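Local coordinates for protein hemoglobin (Mustelus griseus, PDB 1GCV) that carries oxygen from the gills to the peripheral tissues, binding it at a heme iron in a tetramer of two alpha and two beta chains, at residues L92-F98 with L135-Y139. Residues are numbered along the deposited sequence; the frame is centred on the assembly and turned at random.
Sequences LVDPQNF and LSSRY. With HEM (protoporphyrin IX containing Fe), chain E.
Y139 reaches across to V93, and its OH donates a hydrogen bond to the backbone carbonyl; the modelled 2.4 Å from OH to V93 O is implausibly short, so the exact length is doubtful. P95 puts CG over one face of the phenol ring, 3.7 Å from the centroid and 12° off the normal, a CH-pi contact. F98 approaches Y139 from the opposite direction, its CZ 3.4 Å from Y139 OH. With CG set beside its own backbone N (chi1 -65°), the F98 ring also offers one face to L135 CB, which rides toward the rim, 4.1 Å from the centroid. At the edge of that ring S136 OG comes within 3.3 Å of F98 CD2, while hydrogen-bonded to C132 O, and heme CHC lies in the ring plane. W37 of a neighbouring subunit meets the Y139 ring with planes at about 80° and packs on P95. A phenylalanine in place of Y139 would probably keep the CH-pi contact with P95 but leave V93 O without its phenolic donor, freeing the C-terminal segment to shift. This tyrosine-valine link is familiar from deoxy hemoglobins; with Y139 also against H87, the predicted proximal ligand, one buried phenol-carbonyl bond is consistent with coupling chain end, FG corner and heme.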
ATOM      1  N   LEU A  92      12.173   4.949  14.315  1.00 21.27           N
ATOM      2  CA  LEU A  92      10.927   4.196  14.310  1.00 19.11           C
ATOM      3  C   LEU A  92       9.900   4.774  13.335  1.00 19.63           C
ATOM      4  O   LEU A  92       8.723   4.946  13.674  1.00 14.79           O
ATOM      5  CB  LEU A  92      10.344   4.145  15.732  1.00 17.25           C
ATOM      6  CG  LEU A  92      11.223   3.579  16.859  1.00 18.62           C
ATOM      7  CD1 LEU A  92      10.357   3.192  18.052  1.00 20.88           C
ATOM      8  CD2 LEU A  92      11.984   2.380  16.374  1.00 19.79           C
ATOM      9  N   VAL A  93      10.363   5.071  12.124  1.00 18.96           N
ATOM     10  CA  VAL A  93       9.517   5.614  11.064  1.00 17.85           C
ATOM     11  C   VAL A  93       8.712   4.463  10.451  1.00 19.21           C
ATOM     12  O   VAL A  93       9.280   3.435  10.085  1.00 18.84           O
ATOM     13  CB  VAL A  93      10.384   6.260   9.956  1.00 18.88           C
ATOM     14  CG1 VAL A  93       9.508   6.703   8.789  1.00 17.37           C
ATOM     15  CG2 VAL A  93      11.164   7.430  10.533  1.00 18.62           C
ATOM     16  N   ASP A  94       7.395   4.622  10.352  1.00 17.52           N
ATOM     17  CA  ASP A  94       6.567   3.571   9.768  1.00 15.98           C
ATOM     18  C   ASP A  94       7.078   3.320   8.352  1.00 16.07           C
ATOM     19  O   ASP A  94       7.110   4.236   7.529  1.00 14.84           O
ATOM     20  CB  ASP A  94       5.095   3.999   9.739  1.00 18.00           C
ATOM     21  CG  ASP A  94       4.172   2.872   9.321  1.00 16.34           C
ATOM     22  OD1 ASP A  94       4.461   2.224   8.301  1.00 18.24           O
ATOM     23  OD2 ASP A  94       3.160   2.628  10.011  1.00 21.29           O
ATOM     24  N   PRO A  95       7.493   2.074   8.053  1.00 19.06           N
ATOM     25  CA  PRO A  95       8.016   1.704   6.729  1.00 18.17           C
ATOM     26  C   PRO A  95       7.103   2.012   5.540  1.00 16.32           C
ATOM     27  O   PRO A  95       7.579   2.119   4.416  1.00 16.31           O
ATOM     28  CB  PRO A  95       8.304   0.204   6.851  1.00 19.56           C
ATOM     29  CG  PRO A  95       8.370  -0.073   8.306  1.00 21.36           C
ATOM     30  CD  PRO A  95       7.474   0.924   8.977  1.00 18.69           C
ATOM     31  N   GLN A  96       5.803   2.154   5.785  1.00 16.81           N
ATOM     32  CA  GLN A  96       4.855   2.448   4.717  1.00 14.13           C
ATOM     33  C   GLN A  96       5.157   3.782   4.049  1.00 16.97           C
ATOM     34  O   GLN A  96       4.666   4.060   2.963  1.00 20.87           O
ATOM     35  CB  GLN A  96       3.427   2.442   5.264  1.00 16.29           C
ATOM     36  CG  GLN A  96       2.992   1.047   5.708  1.00 24.53           C
ATOM     37  CD  GLN A  96       1.665   1.019   6.447  1.00 24.56           C
ATOM     38  OE1 GLN A  96       1.587   1.344   7.636  1.00 25.22           O
ATOM     39  NE2 GLN A  96       0.613   0.617   5.745  1.00 27.14           N
ATOM     40  N   ASN A  97       5.992   4.595   4.688  1.00 14.62           N
ATOM     41  CA  ASN A  97       6.351   5.896   4.140  1.00 14.83           C
ATOM     42  C   ASN A  97       7.468   5.860   3.093  1.00 15.53           C
ATOM     43  O   ASN A  97       7.496   6.701   2.199  1.00 17.21           O
ATOM     44  CB  ASN A  97       6.770   6.847   5.268  1.00 15.03           C
ATOM     45  CG  ASN A  97       5.600   7.318   6.105  1.00 16.79           C
ATOM     46  OD1 ASN A  97       5.391   6.842   7.219  1.00 20.36           O
ATOM     47  ND2 ASN A  97       4.835   8.256   5.576  1.00 17.71           N
ATOM     48  N   PHE A  98       8.387   4.899   3.205  1.00 16.17           N
ATOM     49  CA  PHE A  98       9.514   4.800   2.279  1.00 15.52           C
ATOM     50  C   PHE A  98       9.113   4.825   0.809  1.00 16.16           C
ATOM     51  O   PHE A  98       9.640   5.623   0.044  1.00 15.97           O
ATOM     52  CB  PHE A  98      10.348   3.559   2.603  1.00 15.12           C
ATOM     53  CG  PHE A  98      11.020   3.624   3.952  1.00 19.80           C
ATOM     54  CD1 PHE A  98      11.597   4.811   4.398  1.00 22.40           C
ATOM     55  CD2 PHE A  98      11.048   2.515   4.791  1.00 17.89           C
ATOM     56  CE1 PHE A  98      12.187   4.890   5.664  1.00 22.28           C
ATOM     57  CE2 PHE A  98      11.633   2.590   6.050  1.00 15.71           C
ATOM     58  CZ  PHE A  98      12.201   3.777   6.487  1.00 16.60           C
ATOM     59  N   LEU A 135      16.068  -0.416   4.178  1.00 21.85           N
ATOM     60  CA  LEU A 135      15.653   0.498   5.240  1.00 21.78           C
ATOM     61  C   LEU A 135      14.504  -0.033   6.093  1.00 21.43           C
ATOM     62  O   LEU A 135      14.310   0.419   7.218  1.00 24.41           O
ATOM     63  CB  LEU A 135      15.262   1.854   4.638  1.00 22.66           C
ATOM     64  CG  LEU A 135      16.278   3.001   4.707  1.00 26.73           C
ATOM     65  CD1 LEU A 135      17.697   2.479   4.546  1.00 25.08           C
ATOM     66  CD2 LEU A 135      15.959   4.012   3.619  1.00 24.33           C
ATOM     67  N   SER A 136      13.741  -0.981   5.559  1.00 19.26           N
ATOM     68  CA  SER A 136      12.618  -1.574   6.290  1.00 21.34           C
ATOM     69  C   SER A 136      13.009  -2.917   6.906  1.00 20.40           C
ATOM     70  O   SER A 136      12.185  -3.569   7.538  1.00 23.40           O
ATOM     71  CB  SER A 136      11.422  -1.827   5.353  1.00 18.40           C
ATOM     72  OG  SER A 136      11.253  -0.793   4.403  1.00 23.87           O
ATOM     73  N   SER A 137      14.264  -3.318   6.729  1.00 20.54           N
ATOM     74  CA  SER A 137      14.729  -4.618   7.202  1.00 20.11           C
ATOM     75  C   SER A 137      15.127  -4.794   8.666  1.00 22.81           C
ATOM     76  O   SER A 137      15.383  -5.918   9.090  1.00 25.08           O
ATOM     77  CB  SER A 137      15.886  -5.098   6.312  1.00 18.74           C
ATOM     78  OG  SER A 137      17.101  -4.430   6.621  1.00 20.64           O
ATOM     79  N   ARG A 138      15.174  -3.718   9.445  1.00 22.06           N
ATOM     80  CA  ARG A 138      15.574  -3.857  10.842  1.00 25.01           C
ATOM     81  C   ARG A 138      14.571  -3.322  11.859  1.00 24.13           C
ATOM     82  O   ARG A 138      14.956  -2.742  12.870  1.00 24.21           O
ATOM     83  CB  ARG A 138      16.934  -3.186  11.060  1.00 28.05           C
ATOM     84  CG  ARG A 138      18.100  -4.019  10.569  1.00 34.14           C
ATOM     85  CD  ARG A 138      18.530  -3.593   9.183  1.00 45.06           C
ATOM     86  NE  ARG A 138      19.531  -4.486   8.602  1.00 54.40           N
ATOM     87  CZ  ARG A 138      20.558  -5.006   9.270  1.00 57.06           C
ATOM     88  NH1 ARG A 138      20.737  -4.732  10.557  1.00 56.16           N
ATOM     89  NH2 ARG A 138      21.415  -5.802   8.647  1.00 60.22           N
ATOM     90  N   TYR A 139      13.286  -3.533  11.600  1.00 23.13           N
ATOM     91  CA  TYR A 139      12.252  -3.062  12.513  1.00 24.90           C
ATOM     92  C   TYR A 139      11.835  -4.119  13.528  1.00 26.60           C
ATOM     93  O   TYR A 139      11.496  -3.794  14.662  1.00 27.87           O
ATOM     94  CB  TYR A 139      11.025  -2.615  11.724  1.00 20.74           C
ATOM     95  CG  TYR A 139      11.160  -1.233  11.156  1.00 18.45           C
ATOM     96  CD1 TYR A 139      10.661  -0.132  11.838  1.00 15.96           C
ATOM     97  CD2 TYR A 139      11.775  -1.025   9.928  1.00 19.01           C
ATOM     98  CE1 TYR A 139      10.767   1.145  11.311  1.00 13.10           C
ATOM     99  CE2 TYR A 139      11.889   0.247   9.392  1.00 20.32           C
ATOM    100  CZ  TYR A 139      11.382   1.330  10.087  1.00 18.72           C
ATOM    101  OH  TYR A 139      11.500   2.602   9.562  1.00 19.66           O
TER
HETATM  102  CHA HEM E 141      16.990  10.832   9.181  1.00 20.94           C
HETATM  103  CHB HEM E 141      17.930   8.882   4.821  1.00 17.94           C
HETATM  104  CHC HEM E 141      13.143   8.111   4.182  1.00 14.24           C
HETATM  105  CHD HEM E 141      12.209  10.229   8.442  1.00 17.80           C
HETATM  106  C1A HEM E 141      17.661  10.319   8.049  1.00 19.87           C
HETATM  107  C2A HEM E 141      19.076  10.477   7.772  1.00 20.87           C
HETATM  108  C3A HEM E 141      19.335   9.983   6.554  1.00 20.10           C
HETATM  109  C4A HEM E 141      18.074   9.501   6.055  1.00 19.07           C
HETATM  110  CMA HEM E 141      20.696   9.883   5.864  1.00 19.09           C
HETATM  111  CAA HEM E 141      20.115  11.047   8.702  1.00 23.63           C
HETATM  112  CBA HEM E 141      20.323  10.051   9.816  1.00 34.98           C
HETATM  113  CGA HEM E 141      21.249  10.570  10.894  1.00 42.57           C
HETATM  114  O1A HEM E 141      20.991  11.674  11.427  1.00 46.33           O
HETATM  115  O2A HEM E 141      22.234   9.866  11.205  1.00 42.24           O
HETATM  116  C1B HEM E 141      16.705   8.438   4.312  1.00 18.53           C
HETATM  117  C2B HEM E 141      16.544   7.828   2.992  1.00 19.30           C
HETATM  118  C3B HEM E 141      15.202   7.574   2.813  1.00 20.90           C
HETATM  119  C4B HEM E 141      14.535   8.057   4.029  1.00 17.79           C
HETATM  120  CMB HEM E 141      17.676   7.468   2.028  1.00 16.68           C
HETATM  121  CAB HEM E 141      14.584   6.916   1.739  1.00 19.95           C
HETATM  122  CBB HEM E 141      14.807   7.259   0.401  1.00 26.19           C
HETATM  123  C1C HEM E 141      12.487   8.655   5.282  1.00 13.81           C
HETATM  124  C2C HEM E 141      11.048   8.855   5.349  1.00 15.99           C
HETATM  125  C3C HEM E 141      10.792   9.424   6.567  1.00 16.77           C
HETATM  126  C4C HEM E 141      12.068   9.605   7.218  1.00 15.81           C
HETATM  127  CMC HEM E 141      10.054   8.523   4.234  1.00 16.75           C
HETATM  128  CAC HEM E 141       9.574   9.750   7.154  1.00 17.55           C
HETATM  129  CBC HEM E 141       8.514  10.422   6.530  1.00 23.22           C
HETATM  130  C1D HEM E 141      13.432  10.511   9.030  1.00 19.38           C
HETATM  131  C2D HEM E 141      13.545  11.239  10.278  1.00 19.37           C
HETATM  132  C3D HEM E 141      14.872  11.445  10.452  1.00 22.58           C
HETATM  133  C4D HEM E 141      15.598  10.820   9.350  1.00 21.22           C
HETATM  134  CMD HEM E 141      12.412  11.658  11.219  1.00 15.41           C
HETATM  135  CAD HEM E 141      15.456  12.231  11.602  1.00 25.64           C
HETATM  136  CBD HEM E 141      15.610  13.674  11.164  1.00 35.36           C
HETATM  137  CGD HEM E 141      16.520  14.463  12.078  1.00 43.01           C
HETATM  138  O1D HEM E 141      17.384  13.847  12.745  1.00 45.68           O
HETATM  139  O2D HEM E 141      16.367  15.702  12.127  1.00 46.71           O
HETATM  140  NA  HEM E 141      17.032   9.694   6.981  1.00 19.73           N
HETATM  141  NB  HEM E 141      15.470   8.545   4.973  1.00 17.98           N
HETATM  142  NC  HEM E 141      13.125   9.128   6.435  1.00 17.76           N
HETATM  143  ND  HEM E 141      14.694  10.209   8.476  1.00 20.39           N
HETATM  144 FE   HEM E 141      15.100   9.145   6.834  1.00 20.33          FE